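Local coordinates for amphoterin-induced protein 1 (Mus musculus, PDB 2XOT), which promotes growth and fasciculation of neurites, and may mediate homophilic and heterophilic cell-cell interaction, homodimerizing through its leucine-rich repeats, at the interface of chains A and B. Coordinates in Å, arbitrary orientation; residue numbers count along the deposited sequence, not the author numbering. Chains: chain A/B, Amphoterin-induced protein 1.

Contact 1: the interface of chains A and B. Residues chain A 19-22; chain B 118, 142, 167, 169.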
# COMPACT_ATOMS: atom_id res chain seq x y z
N ALA A 19 -13.05 -5.84 12.91
CA ALA A 19 -13.29 -4.45 12.57
C ALA A 19 -13.58 -4.36 11.07
O ALA A 19 -12.67 -4.17 10.29
CB ALA A 19 -12.07 -3.62 12.90
N SER A 20 -14.85 -4.45 10.71
CA SER A 20 -15.30 -4.58 9.32
C SER A 20 -14.38 -5.51 8.53
O SER A 20 -14.35 -6.71 8.78
CB SER A 20 -15.52 -3.21 8.66
OG SER A 20 -14.32 -2.48 8.54
N ASN A 21 -13.61 -4.99 7.58
CA ASN A 21 -12.72 -5.86 6.80
C ASN A 21 -11.33 -6.16 7.44
O ASN A 21 -10.48 -6.79 6.80
CB ASN A 21 -12.61 -5.36 5.36
CG ASN A 21 -11.92 -4.03 5.24
OD1 ASN A 21 -11.52 -3.42 6.23
ND2 ASN A 21 -11.77 -3.56 4.01
N ILE A 22 -11.12 -5.74 8.69
CA ILE A 22 -9.92 -6.12 9.47
C ILE A 22 -10.26 -7.20 10.53
O ILE A 22 -11.20 -7.03 11.30
CB ILE A 22 -9.31 -4.90 10.15
CG1 ILE A 22 -8.78 -3.94 9.09
CG2 ILE A 22 -8.16 -5.32 11.10
CD1 ILE A 22 -8.19 -2.69 9.64
N LEU B 118 -6.23 3.46 12.39
CA LEU B 118 -6.93 2.40 13.12
C LEU B 118 -7.08 2.81 14.57
O LEU B 118 -6.09 3.07 15.24
CB LEU B 118 -6.12 1.11 13.03
CG LEU B 118 -6.20 0.21 11.81
CD1 LEU B 118 -6.11 0.95 10.52
CD2 LEU B 118 -5.13 -0.90 11.88
N TYR B 142 -10.98 3.57 11.04
CA TYR B 142 -11.62 2.44 11.73
C TYR B 142 -11.83 2.79 13.20
O TYR B 142 -10.88 2.99 13.93
CB TYR B 142 -10.75 1.19 11.64
CG TYR B 142 -10.64 0.53 10.26
CD1 TYR B 142 -11.37 -0.61 9.95
CD2 TYR B 142 -9.77 1.02 9.29
CE1 TYR B 142 -11.25 -1.24 8.72
CE2 TYR B 142 -9.64 0.39 8.04
CZ TYR B 142 -10.41 -0.71 7.76
OH TYR B 142 -10.30 -1.36 6.55
N LEU B 167 -13.68 5.02 3.66
CA LEU B 167 -14.05 3.96 4.60
C LEU B 167 -14.09 4.55 6.00
O LEU B 167 -13.09 5.08 6.49
CB LEU B 167 -13.07 2.79 4.56
CG LEU B 167 -13.42 1.49 5.32
CD1 LEU B 167 -12.62 0.34 4.73
CD2 LEU B 167 -13.21 1.54 6.87
N ASP B 169 -15.56 3.12 9.56
CA ASP B 169 -16.13 1.96 10.26
C ASP B 169 -16.57 2.38 11.65
O ASP B 169 -15.75 2.66 12.52
CB ASP B 169 -15.10 0.84 10.32
CG ASP B 169 -15.65 -0.43 10.92
OD1 ASP B 169 -16.87 -0.51 11.19
OD2 ASP B 169 -14.84 -1.34 11.12
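A:Asn21 and A:Ser20, at the tip of an N-terminal-cap hairpin, reach two polar groups on the concave leucine-rich-repeat sheet of chain B; this is one of two symmetry-related patches of the homodimer interface. The hairpin joins strands 17-19 and 22-24 through a tight turn whose backbone torsions fit type II'.

Two hydrogen bonds cross. The phenol OH of B:Tyr142 donates to the amide oxygen OD1 of A:Asn21, in the carbonyl plane and on a lone pair, with a C=O...donor angle of 134°. Its modelled length is very short and carries no weight. OD1 lies at the ring edge, in plane, with amide and ring 27° apart. The second bond runs from A:Ser20 OG to the carboxylate oxygen OD2 of B:Asp169 (2.9 Å), which it meets from above the carboxylate plane.

Apolar packing is centred on the same ring. A:Ile22 has CG1 anti to the carbonyl carbon (chi1 -66°), which brings CD1 over the middle of the phenol, 3.5 Å from B:Tyr142 CZ. B:Leu167 CD2 backs the opposite face near the rim, sandwiching the ring. B:Leu118 flanks the same methyl more loosely, its CG 4.1 Å from A:Ile22 CD1. A:Ser20 CB packs 3.6 Å from the carboxyl carbon CG of B:Asp169.

Contact 2: the interface of chains A and B. Residues chain A 118, 120, 142, 167; chain B 19-22.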
# COMPACT_ATOMS: atom_id res chain seq x y z
N LEU A 118 8.05 -10.64 3.75
CA LEU A 118 8.92 -10.62 4.92
C LEU A 118 9.15 -12.04 5.37
O LEU A 118 8.21 -12.73 5.72
CB LEU A 118 8.27 -9.87 6.09
CG LEU A 118 8.15 -8.35 6.09
CD1 LEU A 118 7.89 -7.79 4.78
CD2 LEU A 118 7.07 -7.89 7.08
N TYR A 120 12.22 -12.56 7.42
CA TYR A 120 13.41 -12.33 8.22
C TYR A 120 13.25 -13.04 9.54
O TYR A 120 12.13 -13.33 9.97
CB TYR A 120 13.69 -10.85 8.41
CG TYR A 120 12.66 -10.08 9.22
CD1 TYR A 120 12.73 -10.04 10.61
CD2 TYR A 120 11.63 -9.37 8.60
CE1 TYR A 120 11.81 -9.33 11.36
CE2 TYR A 120 10.69 -8.65 9.35
CZ TYR A 120 10.79 -8.64 10.74
OH TYR A 120 9.87 -7.96 11.52
N TYR A 142 12.52 -9.31 2.20
CA TYR A 142 13.34 -9.25 3.43
C TYR A 142 13.73 -10.64 3.88
O TYR A 142 12.85 -11.48 4.19
CB TYR A 142 12.56 -8.57 4.55
CG TYR A 142 12.29 -7.11 4.33
CD1 TYR A 142 13.11 -6.14 4.90
CD2 TYR A 142 11.17 -6.69 3.63
CE1 TYR A 142 12.83 -4.80 4.76
CE2 TYR A 142 10.91 -5.35 3.45
CZ TYR A 142 11.74 -4.42 4.02
OH TYR A 142 11.48 -3.08 3.88
N LEU A 167 14.13 -3.84 -3.20
CA LEU A 167 14.71 -4.05 -1.88
C LEU A 167 14.88 -5.54 -1.68
O LEU A 167 13.93 -6.29 -1.76
CB LEU A 167 13.83 -3.43 -0.78
CG LEU A 167 14.46 -3.41 0.63
CD1 LEU A 167 13.79 -2.34 1.45
CD2 LEU A 167 14.36 -4.76 1.35
N ALA B 19 15.71 -5.39 10.85
CA ALA B 19 15.83 -5.99 9.54
C ALA B 19 15.87 -4.86 8.51
O ALA B 19 14.82 -4.39 8.07
CB ALA B 19 14.65 -6.85 9.31
N SER B 20 17.07 -4.42 8.14
CA SER B 20 17.30 -3.16 7.41
C SER B 20 16.35 -2.08 7.92
O SER B 20 16.48 -1.65 9.06
CB SER B 20 17.28 -3.31 5.88
OG SER B 20 16.04 -3.80 5.38
N ASN B 21 15.40 -1.65 7.10
CA ASN B 21 14.51 -0.53 7.48
C ASN B 21 13.27 -0.92 8.28
O ASN B 21 12.42 -0.08 8.53
CB ASN B 21 14.19 0.37 6.27
CG ASN B 21 13.34 -0.30 5.21
OD1 ASN B 21 12.91 -1.44 5.36
ND2 ASN B 21 13.05 0.44 4.12
N ILE B 22 13.19 -2.17 8.73
CA ILE B 22 12.11 -2.59 9.63
C ILE B 22 12.59 -2.86 11.07
O ILE B 22 13.48 -3.68 11.28
CB ILE B 22 11.45 -3.87 9.10
CG1 ILE B 22 10.72 -3.57 7.78
CG2 ILE B 22 10.49 -4.48 10.15
CD1 ILE B 22 10.00 -4.76 7.21
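The ring of A:Tyr142, on strand 140-142 of the concave leucine-rich-repeat sheet, receives B:Ile22 and B:Asn21 from the N-terminal-cap hairpin of the other subunit. In the first shell, the terminal methyl CD1 of B:Ile22 lies over one ring face, displaced toward the rim, 3.6 Å from A:Tyr142 CZ. At the ring edge, the phenol OH of A:Tyr142 gives a hydrogen bond of 2.6 Å to the amide oxygen OD1 of B:Asn21. The bond falls on a lone pair of OD1, in the carbonyl plane, at a C=O...donor angle of 135°, and the amide is turned 35° from the ring. B:Ser20 OG lies near the ring, 3.4 Å from A:Tyr142 CE1.

A second aromatic group contributes a face. B:Ala19 CB lies over the face of the A:Tyr120 ring, shifted toward its rim, 3.8 Å from A:Tyr120 CG, and the branch methyl CG2 of B:Ile22 comes 3.8 Å from A:Tyr120 OH. This isoleucine therefore reaches one tyrosine with CD1 and the other with CG2, a split set by CG1 being anti to the carbonyl carbon (chi1 -67°).

Farther out, A:Leu167 CD2 supports the face of A:Tyr142 turned away from B:Ile22, and A:Leu167 CD1 approaches the amide nitrogen ND2 of B:Asn21 to 3.9 Å. A:Leu118 flanks B:Ile22 with CG. On the hairpin side, the turn through B:Ser20 and B:Asn21 presents the amide, and B:Ser20 OG makes a weak hydrogen bond back to B:Ala19 O.

Contact 3: the interface of chains A and B. Residues chain A 92, 118, 142; chain B 22, 43.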
# COMPACT_ATOMS: atom_id res chain seq x y z
N TYR A 92 0.73 -8.22 0.60
CA TYR A 92 1.66 -8.07 1.72
C TYR A 92 1.59 -9.34 2.58
O TYR A 92 0.51 -9.70 3.04
CB TYR A 92 1.23 -6.88 2.58
CG TYR A 92 2.28 -6.40 3.57
CD1 TYR A 92 3.13 -5.35 3.24
CD2 TYR A 92 2.43 -6.99 4.81
CE1 TYR A 92 4.09 -4.88 4.14
CE2 TYR A 92 3.41 -6.53 5.74
CZ TYR A 92 4.23 -5.49 5.38
OH TYR A 92 5.18 -5.01 6.27
N LEU A 118 8.05 -10.64 3.75
CA LEU A 118 8.92 -10.62 4.92
C LEU A 118 9.15 -12.04 5.37
O LEU A 118 8.21 -12.73 5.72
CB LEU A 118 8.27 -9.87 6.09
CG LEU A 118 8.15 -8.35 6.09
CD1 LEU A 118 7.89 -7.79 4.78
CD2 LEU A 118 7.07 -7.89 7.08
N TYR A 142 12.52 -9.31 2.20
CA TYR A 142 13.34 -9.25 3.43
C TYR A 142 13.73 -10.64 3.88
O TYR A 142 12.85 -11.48 4.19
CB TYR A 142 12.56 -8.57 4.55
CG TYR A 142 12.29 -7.11 4.33
CD1 TYR A 142 13.11 -6.14 4.90
CD2 TYR A 142 11.17 -6.69 3.63
CE1 TYR A 142 12.83 -4.80 4.76
CE2 TYR A 142 10.91 -5.35 3.45
CZ TYR A 142 11.74 -4.42 4.02
OH TYR A 142 11.48 -3.08 3.88
N ILE B 22 13.19 -2.17 8.73
CA ILE B 22 12.11 -2.59 9.63
C ILE B 22 12.59 -2.86 11.07
O ILE B 22 13.48 -3.68 11.28
CB ILE B 22 11.45 -3.87 9.10
CG1 ILE B 22 10.72 -3.57 7.78
CG2 ILE B 22 10.49 -4.48 10.15
CD1 ILE B 22 10.00 -4.76 7.21
N LEU B 43 9.26 1.00 8.96
CA LEU B 43 8.14 0.43 9.74
C LEU B 43 8.65 0.19 11.15
O LEU B 43 9.75 -0.33 11.34
CB LEU B 43 7.63 -0.88 9.13
CG LEU B 43 6.44 -1.62 9.76
CD1 LEU B 43 5.52 -2.17 8.66
CD2 LEU B 43 6.86 -2.76 10.63
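B:Ile22 meets the ring of A:Tyr142 on the tight side of this contact, whereas B:Leu43 and A:Tyr92 form a looser pair with a small overlap. All five residues lie on strands: the chain A residues on the concave leucine-rich-repeat sheet, B:Ile22 in the cap hairpin and B:Leu43 on the first-repeat strand 43-45.

On the tight side, B:Ile22 buries 40 Å² against chain A in this patch. The surface that receives its CD1 is itself compact: A:Leu118 CD1 lies 3.6 Å from A:Tyr142 CD2, so leucine and phenol pack side by side under the isoleucine. A:Leu118 also turns its other methyl, CD2, to A:Tyr92 OH (3.5 Å), bridging the two tyrosines within one subunit.

The looser side rests on a smaller overlap. A:Tyr92 and B:Leu43 extend from opposite directions, both with CG anti to the backbone N (chi1 -165° and -177°), and they hide 26 and 21 Å². Among chain B neighbours, B:Leu43 CD2 lies 4.0 Å from B:Ile22 CG2, which links the loose pair to the tight one along the partner's surface. Across the interface the phenol oxygen meets a methyl rather than the ring doing so: A:Tyr92 OH is 3.7 Å from B:Leu43 CD1.

Contact 4: the interface of chains A and B. Residues chain A 73, 97, 120-121, 145; chain B 17, 24, 26.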
# COMPACT_ATOMS: atom_id res chain seq x y z
N HIS A 73 5.80 -14.26 14.19
CA HIS A 73 5.84 -14.82 15.54
C HIS A 73 4.86 -15.96 15.70
O HIS A 73 3.97 -15.90 16.54
CB HIS A 73 5.58 -13.73 16.57
CG HIS A 73 6.61 -12.66 16.57
ND1 HIS A 73 7.83 -12.80 17.20
CD2 HIS A 73 6.62 -11.44 15.99
CE1 HIS A 73 8.53 -11.69 17.04
NE2 HIS A 73 7.82 -10.86 16.30
N SER A 97 9.95 -14.10 11.84
CA SER A 97 9.96 -14.69 13.19
C SER A 97 9.19 -16.00 13.28
O SER A 97 8.26 -16.16 14.07
CB SER A 97 9.47 -13.66 14.21
OG SER A 97 10.31 -12.51 14.17
N TYR A 120 12.22 -12.56 7.42
CA TYR A 120 13.41 -12.33 8.22
C TYR A 120 13.25 -13.04 9.54
O TYR A 120 12.13 -13.33 9.97
CB TYR A 120 13.69 -10.85 8.41
CG TYR A 120 12.66 -10.08 9.22
CD1 TYR A 120 12.73 -10.04 10.61
CD2 TYR A 120 11.63 -9.37 8.60
CE1 TYR A 120 11.81 -9.33 11.36
CE2 TYR A 120 10.69 -8.65 9.35
CZ TYR A 120 10.79 -8.64 10.74
OH TYR A 120 9.87 -7.96 11.52
N ASN A 121 14.37 -13.32 10.19
CA ASN A 121 14.36 -14.01 11.46
C ASN A 121 13.68 -15.36 11.40
O ASN A 121 12.84 -15.68 12.24
CB ASN A 121 13.71 -13.15 12.55
CG ASN A 121 13.96 -13.71 13.97
OD1 ASN A 121 14.98 -14.36 14.22
ND2 ASN A 121 13.01 -13.48 14.86
N GLN A 145 18.63 -12.11 8.99
CA GLN A 145 18.65 -13.02 10.15
C GLN A 145 18.20 -14.41 9.84
O GLN A 145 17.29 -14.91 10.49
CB GLN A 145 17.77 -12.51 11.30
CG GLN A 145 18.08 -11.12 11.74
CD GLN A 145 17.81 -10.84 13.22
OE1 GLN A 145 17.71 -9.68 13.61
NE2 GLN A 145 17.68 -11.89 14.05
N LEU B 17 14.26 -6.23 16.91
CA LEU B 17 14.85 -6.94 15.81
C LEU B 17 14.93 -5.92 14.71
O LEU B 17 13.92 -5.33 14.34
CB LEU B 17 13.91 -8.04 15.34
CG LEU B 17 13.90 -9.43 15.94
CD1 LEU B 17 12.53 -10.09 15.62
CD2 LEU B 17 15.07 -10.20 15.36
N SER B 24 11.29 -4.49 14.44
CA SER B 24 10.23 -5.27 15.08
C SER B 24 10.54 -5.33 16.57
O SER B 24 11.49 -6.01 16.97
CB SER B 24 10.19 -6.69 14.46
OG SER B 24 9.14 -7.50 15.00
N SER B 26 8.04 -5.92 19.15
CA SER B 26 6.73 -6.28 19.67
C SER B 26 6.85 -7.32 20.76
O SER B 26 7.81 -8.10 20.78
CB SER B 26 5.84 -6.82 18.54
OG SER B 26 6.25 -8.12 18.15
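B:Leu17, on cap strand 17-19, pushes both methyls among residues of the leucine-rich repeats of chain A and hides 94 Å² there. B:Leu17 CD2 meets the end of the A:Gln145 carboxamide on a slant, 3.5 Å from the amide carbon A:Gln145 CD and 3.2 Å from A:Gln145 OE1. The other methyl, B:Leu17 CD1, points to A:Asn121 ND2 (3.5 Å) and A:Ser97 OG (3.6 Å). The leucine crosses A:Asn121 at about a right angle, its chi1 of -87° keeping CG beside the backbone N.

Around this apolar centre one hydrogen bond links two of the polar groups. A:Asn121 ND2 donates to A:Ser97 OG, with 160° at the hydrogen and the oxygen close to the amide plane, which should restrain the amide's rotation while its carbon and nitrogen pack on the methyls. A:Ser97 in turn places CB over the centre of the A:His73 imidazole, 3.5 Å above its plane. A:His73, A:Ser97, A:Asn121 and A:Gln145 recur every 24 residues, each just ahead of the conserved repeat asparagine and each with a left-handed backbone conformation.

At the rim, A:Tyr120 OH abuts B:Ser24 CB at 3.2 Å. B:Ser24 OG lies in plane at the edge of the A:His73 ring, 3.8 Å from A:His73 NE2, while B:Ser26 OG stands 3.7 Å from the same NE2.

Contacts 1 and 2, about 27 Å apart between the centres of their C-alpha atoms, share a common core related by the dimer two-fold, though each shows some residues that the other does not. Contacts 2, 3 and 4 adjoin one another: contact 3 lies about 5 Å from contact 2 and shares A:Leu118, A:Tyr142 and B:Ile22 with it, while contact 4, about 9 Å from contact 2, shares A:Tyr120. The cap hairpin of strands 17-19 and 22-24 takes part in all four, from chain A in contact 1 and chain B in the others. This reciprocal docking agrees with homodimerization through the repeat region.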